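Local coordinates for protein L-Ala-D/L-Glu Epimerase (Escherichia coli, PDB 1JPD) that belongs to the enolase superfamily, joining an N-terminal domain of the mandelate racemase/muconate lactonizing enzyme type to a C-terminal TIM-barrel domain, at residues A[79-82]-A[83-87]; A[59-62]-A[63-67]; A[247-251]-A[252-256]. One frame throughout, in Å; residues are numbered along the deposited sequence.

Interaction 1. Residues A[79-82]-A[83-87]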
loop_
_atom_site.group_PDB
_atom_site.type_symbol
_atom_site.label_atom_id
_atom_site.label_comp_id
_atom_site.label_asym_id
_atom_site.label_seq_id
_atom_site.Cartn_x
_atom_site.Cartn_y
_atom_site.Cartn_z
ATOM N N GLU A 79 1.248 20.819 7.256
ATOM C CA GLU A 79 1.645 20.683 8.649
ATOM C C GLU A 79 0.447 20.875 9.576
ATOM O O GLU A 79 0.329 20.186 10.588
ATOM C CB GLU A 79 2.741 21.687 9.006
ATOM C CG GLU A 79 3.360 21.420 10.365
ATOM C CD GLU A 79 4.161 22.593 10.888
ATOM O OE1 GLU A 79 5.252 22.871 10.345
ATOM O OE2 GLU A 79 3.687 23.243 11.846
ATOM N N GLU A 80 -0.443 21.800 9.221
ATOM C CA GLU A 80 -1.629 22.075 10.032
ATOM C C GLU A 80 -2.672 20.965 9.903
ATOM O O GLU A 80 -3.409 20.683 10.847
ATOM C CB GLU A 80 -2.269 23.418 9.632
ATOM C CG GLU A 80 -1.336 24.631 9.678
ATOM C CD GLU A 80 -2.045 25.943 9.356
ATOM O OE1 GLU A 80 -2.749 26.483 10.239
ATOM O OE2 GLU A 80 -1.905 26.433 8.215
ATOM N N LEU A 81 -2.731 20.332 8.733
ATOM C CA LEU A 81 -3.696 19.261 8.480
ATOM C C LEU A 81 -3.503 18.021 9.351
ATOM O O LEU A 81 -4.468 17.330 9.671
ATOM C CB LEU A 81 -3.648 18.846 7.009
ATOM C CG LEU A 81 -4.541 17.674 6.611
ATOM C CD1 LEU A 81 -6.001 18.032 6.836
ATOM C CD2 LEU A 81 -4.291 17.326 5.158
ATOM N N GLN A 82 -2.258 17.742 9.729
ATOM C CA GLN A 82 -1.932 16.579 10.551
ATOM C C GLN A 82 -2.583 16.622 11.935
ATOM O O GLN A 82 -2.841 15.580 12.548
ATOM C CB GLN A 82 -0.411 16.459 10.716
ATOM C CG GLN A 82 0.370 16.367 9.410
ATOM C CD GLN A 82 -0.141 15.273 8.492
ATOM O OE1 GLN A 82 -0.295 14.122 8.899
ATOM N NE2 GLN A 82 -0.397 15.626 7.241
ATOM N N LYS A 83 -2.854 17.828 12.425
ATOM C CA LYS A 83 -3.450 17.990 13.744
ATOM C C LYS A 83 -4.974 18.081 13.713
ATOM O O LYS A 83 -5.624 17.863 14.733
ATOM C CB LYS A 83 -2.859 19.225 14.421
ATOM C CG LYS A 83 -1.338 19.230 14.452
ATOM C CD LYS A 83 -0.810 20.591 14.856
ATOM C CE LYS A 83 0.681 20.699 14.618
ATOM N NZ LYS A 83 1.118 22.122 14.719
ATOM N N ILE A 84 -5.539 18.385 12.544
ATOM C CA ILE A 84 -6.993 18.493 12.392
ATOM C C ILE A 84 -7.703 17.144 12.238
ATOM O O ILE A 84 -8.581 16.804 13.030
ATOM C CB ILE A 84 -7.376 19.363 11.169
ATOM C CG1 ILE A 84 -6.960 20.813 11.402
ATOM C CG2 ILE A 84 -8.881 19.281 10.920
ATOM C CD1 ILE A 84 -7.255 21.719 10.220
ATOM N N LEU A 85 -7.336 16.381 11.213
ATOM C CA LEU A 85 -7.968 15.083 10.971
ATOM C C LEU A 85 -7.089 13.923 11.428
ATOM O O LEU A 85 -5.867 14.049 11.508
ATOM C CB LEU A 85 -8.269 14.906 9.477
ATOM C CG LEU A 85 -9.207 15.879 8.765
ATOM C CD1 LEU A 85 -9.273 15.496 7.299
ATOM C CD2 LEU A 85 -10.597 15.831 9.389
ATOM N N PRO A 86 -7.708 12.783 11.757
ATOM C CA PRO A 86 -6.934 11.616 12.194
ATOM C C PRO A 86 -6.412 10.873 10.955
ATOM O O PRO A 86 -6.862 11.142 9.841
ATOM C CB PRO A 86 -7.962 10.798 12.975
ATOM C CG PRO A 86 -9.234 11.073 12.230
ATOM C CD PRO A 86 -9.152 12.571 11.971
ATOM N N ALA A 87 -5.465 9.957 11.135
ATOM C CA ALA A 87 -4.948 9.208 9.998
ATOM C C ALA A 87 -6.094 8.385 9.413
ATOM O O ALA A 87 -6.857 7.770 10.153
ATOM C CB ALA A 87 -3.819 8.300 10.441
HETATM O O HOH W 1 1.023 23.367 12.375
#

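Interaction 2. Residues A[59-62]-A[63-67]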
loop_
_atom_site.group_PDB
_atom_site.type_symbol
_atom_site.label_atom_id
_atom_site.label_comp_id
_atom_site.label_asym_id
_atom_site.label_seq_id
_atom_site.Cartn_x
_atom_site.Cartn_y
_atom_site.Cartn_z
ATOM N N ALA A 59 -19.160 7.833 2.057
ATOM C CA ALA A 59 -19.932 8.854 2.767
ATOM C C ALA A 59 -19.166 9.343 3.993
ATOM O O ALA A 59 -19.047 10.550 4.242
ATOM C CB ALA A 59 -21.277 8.284 3.193
ATOM N N SER A 60 -18.646 8.381 4.750
ATOM C CA SER A 60 -17.884 8.646 5.963
ATOM C C SER A 60 -16.659 9.535 5.727
ATOM O O SER A 60 -16.394 10.474 6.486
ATOM C CB SER A 60 -17.437 7.318 6.570
ATOM O OG SER A 60 -16.776 7.536 7.797
ATOM N N VAL A 61 -15.909 9.228 4.672
ATOM C CA VAL A 61 -14.716 9.985 4.334
ATOM C C VAL A 61 -15.044 11.346 3.725
ATOM O O VAL A 61 -14.340 12.327 3.974
ATOM C CB VAL A 61 -13.830 9.191 3.360
ATOM C CG1 VAL A 61 -12.583 9.989 3.026
ATOM C CG2 VAL A 61 -13.459 7.851 3.981
ATOM N N MET A 62 -16.105 11.417 2.925
ATOM C CA MET A 62 -16.479 12.692 2.324
ATOM C C MET A 62 -16.896 13.651 3.428
ATOM O O MET A 62 -16.565 14.837 3.392
ATOM C CB MET A 62 -17.609 12.507 1.309
ATOM C CG MET A 62 -17.155 11.797 0.053
ATOM S SD MET A 62 -18.445 11.676 -1.177
ATOM C CE MET A 62 -18.394 13.344 -1.842
ATOM N N ALA A 63 -17.604 13.131 4.423
ATOM C CA ALA A 63 -18.028 13.956 5.544
ATOM C C ALA A 63 -16.811 14.550 6.259
ATOM O O ALA A 63 -16.802 15.738 6.593
ATOM C CB ALA A 63 -18.862 13.130 6.514
ATOM N N GLN A 64 -15.781 13.735 6.488
ATOM C CA GLN A 64 -14.580 14.223 7.169
ATOM C C GLN A 64 -13.899 15.320 6.372
ATOM O O GLN A 64 -13.402 16.289 6.944
ATOM C CB GLN A 64 -13.572 13.095 7.400
ATOM C CG GLN A 64 -14.053 11.954 8.270
ATOM C CD GLN A 64 -12.955 10.939 8.525
ATOM O OE1 GLN A 64 -11.957 11.237 9.186
ATOM N NE2 GLN A 64 -13.127 9.738 7.995
ATOM N N ILE A 65 -13.868 15.170 5.049
ATOM C CA ILE A 65 -13.220 16.170 4.207
ATOM C C ILE A 65 -13.988 17.491 4.245
ATOM O O ILE A 65 -13.390 18.556 4.460
ATOM C CB ILE A 65 -13.064 15.669 2.730
ATOM C CG1 ILE A 65 -12.231 14.383 2.709
ATOM C CG2 ILE A 65 -12.364 16.736 1.877
ATOM C CD1 ILE A 65 -11.924 13.847 1.329
ATOM N N MET A 66 -15.305 17.421 4.050
ATOM C CA MET A 66 -16.137 18.622 4.079
ATOM C C MET A 66 -15.882 19.348 5.388
ATOM O O MET A 66 -15.626 20.551 5.408
ATOM C CB MET A 66 -17.627 18.275 3.999
ATOM C CG MET A 66 -18.057 17.484 2.776
ATOM S SD MET A 66 -17.389 18.121 1.228
ATOM C CE MET A 66 -17.821 19.861 1.335
ATOM N N SER A 67 -15.943 18.598 6.481
ATOM C CA SER A 67 -15.738 19.150 7.812
ATOM C C SER A 67 -14.528 20.068 7.885
ATOM O O SER A 67 -14.425 20.888 8.794
ATOM C CB SER A 67 -15.548 18.026 8.827
ATOM O OG SER A 67 -14.171 17.710 8.964
#

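Interaction 3. Residues A[247-251]-A[252-256]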
loop_
_atom_site.group_PDB
_atom_site.type_symbol
_atom_site.label_atom_id
_atom_site.label_comp_id
_atom_site.label_asym_id
_atom_site.label_seq_id
_atom_site.Cartn_x
_atom_site.Cartn_y
_atom_site.Cartn_z
ATOM N N VAL A 247 7.232 -3.478 8.115
ATOM C CA VAL A 247 5.928 -2.827 8.170
ATOM C C VAL A 247 5.504 -2.496 6.747
ATOM O O VAL A 247 6.326 -2.074 5.938
ATOM C CB VAL A 247 5.961 -1.512 8.993
ATOM C CG1 VAL A 247 6.370 -1.799 10.425
ATOM C CG2 VAL A 247 6.918 -0.518 8.359
ATOM N N ASN A 248 4.232 -2.710 6.432
ATOM C CA ASN A 248 3.715 -2.409 5.100
ATOM C C ASN A 248 3.069 -1.021 5.156
ATOM O O ASN A 248 2.009 -0.846 5.759
ATOM C CB ASN A 248 2.674 -3.458 4.699
ATOM C CG ASN A 248 2.120 -3.236 3.302
ATOM O OD1 ASN A 248 1.838 -2.106 2.906
ATOM N ND2 ASN A 248 1.940 -4.318 2.557
ATOM N N ILE A 249 3.714 -0.036 4.542
ATOM C CA ILE A 249 3.204 1.336 4.532
ATOM C C ILE A 249 2.199 1.580 3.407
ATOM O O ILE A 249 2.475 1.285 2.245
ATOM C CB ILE A 249 4.357 2.364 4.359
ATOM C CG1 ILE A 249 5.342 2.247 5.521
ATOM C CG2 ILE A 249 3.789 3.781 4.278
ATOM C CD1 ILE A 249 6.622 3.051 5.323
ATOM N N LYS A 250 1.036 2.118 3.765
ATOM C CA LYS A 250 -0.013 2.453 2.798
ATOM C C LYS A 250 -0.540 3.828 3.157
ATOM O O LYS A 250 -0.892 4.081 4.316
ATOM C CB LYS A 250 -1.156 1.448 2.848
ATOM C CG LYS A 250 -0.795 0.100 2.295
ATOM C CD LYS A 250 -2.002 -0.810 2.249
ATOM C CE LYS A 250 -1.601 -2.173 1.754
ATOM N NZ LYS A 250 -2.763 -3.077 1.615
ATOM N N LEU A 251 -0.594 4.714 2.168
ATOM C CA LEU A 251 -1.054 6.080 2.408
ATOM C C LEU A 251 -2.454 6.191 3.012
ATOM O O LEU A 251 -2.706 7.092 3.808
ATOM C CB LEU A 251 -0.975 6.902 1.119
ATOM C CG LEU A 251 0.407 6.973 0.469
ATOM C CD1 LEU A 251 0.404 8.106 -0.545
ATOM C CD2 LEU A 251 1.482 7.197 1.516
ATOM N N ASP A 252 -3.361 5.288 2.647
ATOM C CA ASP A 252 -4.708 5.319 3.207
ATOM C C ASP A 252 -4.689 5.011 4.709
ATOM O O ASP A 252 -5.566 5.459 5.445
ATOM C CB ASP A 252 -5.626 4.312 2.497
ATOM C CG ASP A 252 -5.951 4.713 1.064
ATOM O OD1 ASP A 252 -6.479 5.827 0.858
ATOM O OD2 ASP A 252 -5.688 3.910 0.141
ATOM N N LYS A 253 -3.698 4.247 5.164
ATOM C CA LYS A 253 -3.596 3.912 6.582
ATOM C C LYS A 253 -2.799 4.977 7.350
ATOM O O LYS A 253 -3.121 5.282 8.497
ATOM C CB LYS A 253 -2.941 2.535 6.777
ATOM C CG LYS A 253 -3.719 1.353 6.198
ATOM C CD LYS A 253 -3.025 0.016 6.497
ATOM C CE LYS A 253 -1.631 -0.041 5.863
ATOM N NZ LYS A 253 -0.872 -1.297 6.197
ATOM N N THR A 254 -1.760 5.533 6.730
ATOM C CA THR A 254 -0.945 6.565 7.387
ATOM C C THR A 254 -1.660 7.907 7.309
ATOM O O THR A 254 -1.325 8.846 8.027
ATOM C CB THR A 254 0.431 6.769 6.705
ATOM O OG1 THR A 254 0.227 7.186 5.347
ATOM C CG2 THR A 254 1.261 5.494 6.738
ATOM N N GLY A 255 -2.632 7.996 6.411
ATOM C CA GLY A 255 -3.371 9.230 6.253
ATOM C C GLY A 255 -2.608 10.288 5.478
ATOM O O GLY A 255 -2.631 11.461 5.849
ATOM N N GLY A 256 -1.931 9.883 4.408
ATOM C CA GLY A 256 -1.184 10.835 3.606
ATOM C C GLY A 256 0.311 10.572 3.496
ATOM O O GLY A 256 0.901 9.833 4.289
#

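Interaction 1. Residues A[79-82]-A[83-87]
The carbonyl oxygen of L81 receives two backbone N-H groups near the weakly bonded end of helix 78-84: I84 N at 3.2 Å, and L85 N in a longer, weak bond. I84 N does not approach along a lone pair but comes in steeply over the carbonyl, 72° from its plane, with a bent N-H···O angle of 135°. One step earlier, K83 N makes a weak bond to E80 O. Three- and four-residue spacings thus mix in this part of the N-terminal domain, before the chain passes through L85 and P86 toward helix 89-104. On the outer face, E79 and K83 stretch out alongside each other as long, straight chains. E79 OE2 and K83 NZ stop 4.0 Å apart, too far for a salt bridge, and a water spans them: it donates to E79 OE2 at 2.7 Å and accepts from K83 NZ at 2.7 Å. On the buried side, L81 carries its CG opposite the backbone N (chi1 176°), and its CD1 meets L85 CD1 at 4.2 Å. Both leucines also rest on L94 of helix 89-104, while the carboxylate of E80 turns back to the hydroxyl of T77.

Interaction 2. Residues A[59-62]-A[63-67]
M62 and M66 lie one turn apart, and the carbonyl of M62 ties them together: M66 N binds M62 O at 2.9 Å, with an N-H···O angle of 175°. The CG of M66 also passes over M62 O, because chi1 (-58°) sets it beside its own backbone N and therefore back toward the preceding turn. The two thioether chains leave the helix on the same side, about a turn apart, and diverge only slightly. M62 runs straight through chi2 and bends only at chi3, whereas M66 is kinked at both chi2 and chi3. A63, next in line, is held by its backbone: A63 N donates to A59 O at 3.0 Å, and its methyl CB lies 3.4 Å from the same A59 O. Its own carbonyl continues the pattern by accepting S67 N at 3.0 Å. These are the bonds of helix 58-66, an amphipathic helix of the N-terminal domain laid against its three-stranded antiparallel sheet. M62 reaches V9 and E11 of strand 6-15 and V33 of strand 29-39, and M66 also touches V9. V61 belongs to the buried face. V61 O takes I65 N at 3.1 Å, and V61 CG1 meets I65 CD1 at 4.3 Å. From there V61 leans on A89 and A90 at the start of helix 89-104, while I65 reaches L94 of that helix as well as V33 and V35 of the sheet. Q64 stretches along the flank with its CG 3.3 Å from S60 O, which also accepts a weak bond from Q64 N. S67 OG folds back to donate to Q64 O.

Interaction 3. Residues A[247-251]-A[252-256]
Beyond barrel strand 246-249 of the TIM-barrel domain, K250 takes the N-cap position of the one-turn helix 251-254, which lies in the beta-alpha loop leading to helix 257-269, at the C-terminal end of the strand; in this superfamily that end of the barrel carries the active site. K253 folds back from the helix over the strand: its NZ donates to N248 O at 2.9 Å, tilted 24° from the carbonyl plane. A bend at chi3 (-62°) brings its CE against K250 CB at 3.4 Å, where the two lysine chains cross. K253 NZ also forms a salt bridge with D228. K250 O opens the helix by accepting two donors. T254 N comes nearly in line with the C=O at 2.9 Å, and K253 N, also at 2.9 Å, stands above the carbonyl plane. The far end closes on L251 O, which takes G256 N at 3.0 Å and, weakly, G255 N. G255, with positive phi, is the first residue to leave the helical conformation. With chi1 at 61°, T254 OG1 donates to G256 O at 2.9 Å, with L251 O off to one side, and CG2 turns toward I249 CG2, 3.9 Å away. D252 faces the other domain, its OD1 accepting from N92 ND2 and T49 N. Strand 246-249 lies between strands 225-227 and 273-276; I249, L251 and T254 pack on A260 of helix 257-269, and L251 also touches N92 and C96 of helix 89-104.

Interactions 1 and 2 are neighbouring helices of the N-terminal domain, their centres about 14 Å apart. They touch through L85 CD2, 3.7 Å from Q64 O, and P86 CG, 4.1 Å from Q64 OE1. Interaction 1 also meets interaction 3, again with centres about 14 Å apart: A87 CB rests 3.5 Å from T254 O, so the 83-87 segment adjoins the barrel domain. R91 of helix 89-104 bridges that junction, hydrogen-bonded to T254 O and G255 O and, weakly, to L85 O. Interactions 2 and 3 do not touch, their nearest atoms being about 8 Å apart. Of the three, interaction 3 alone belongs to the barrel, at the strand ends where this superfamily places its active site.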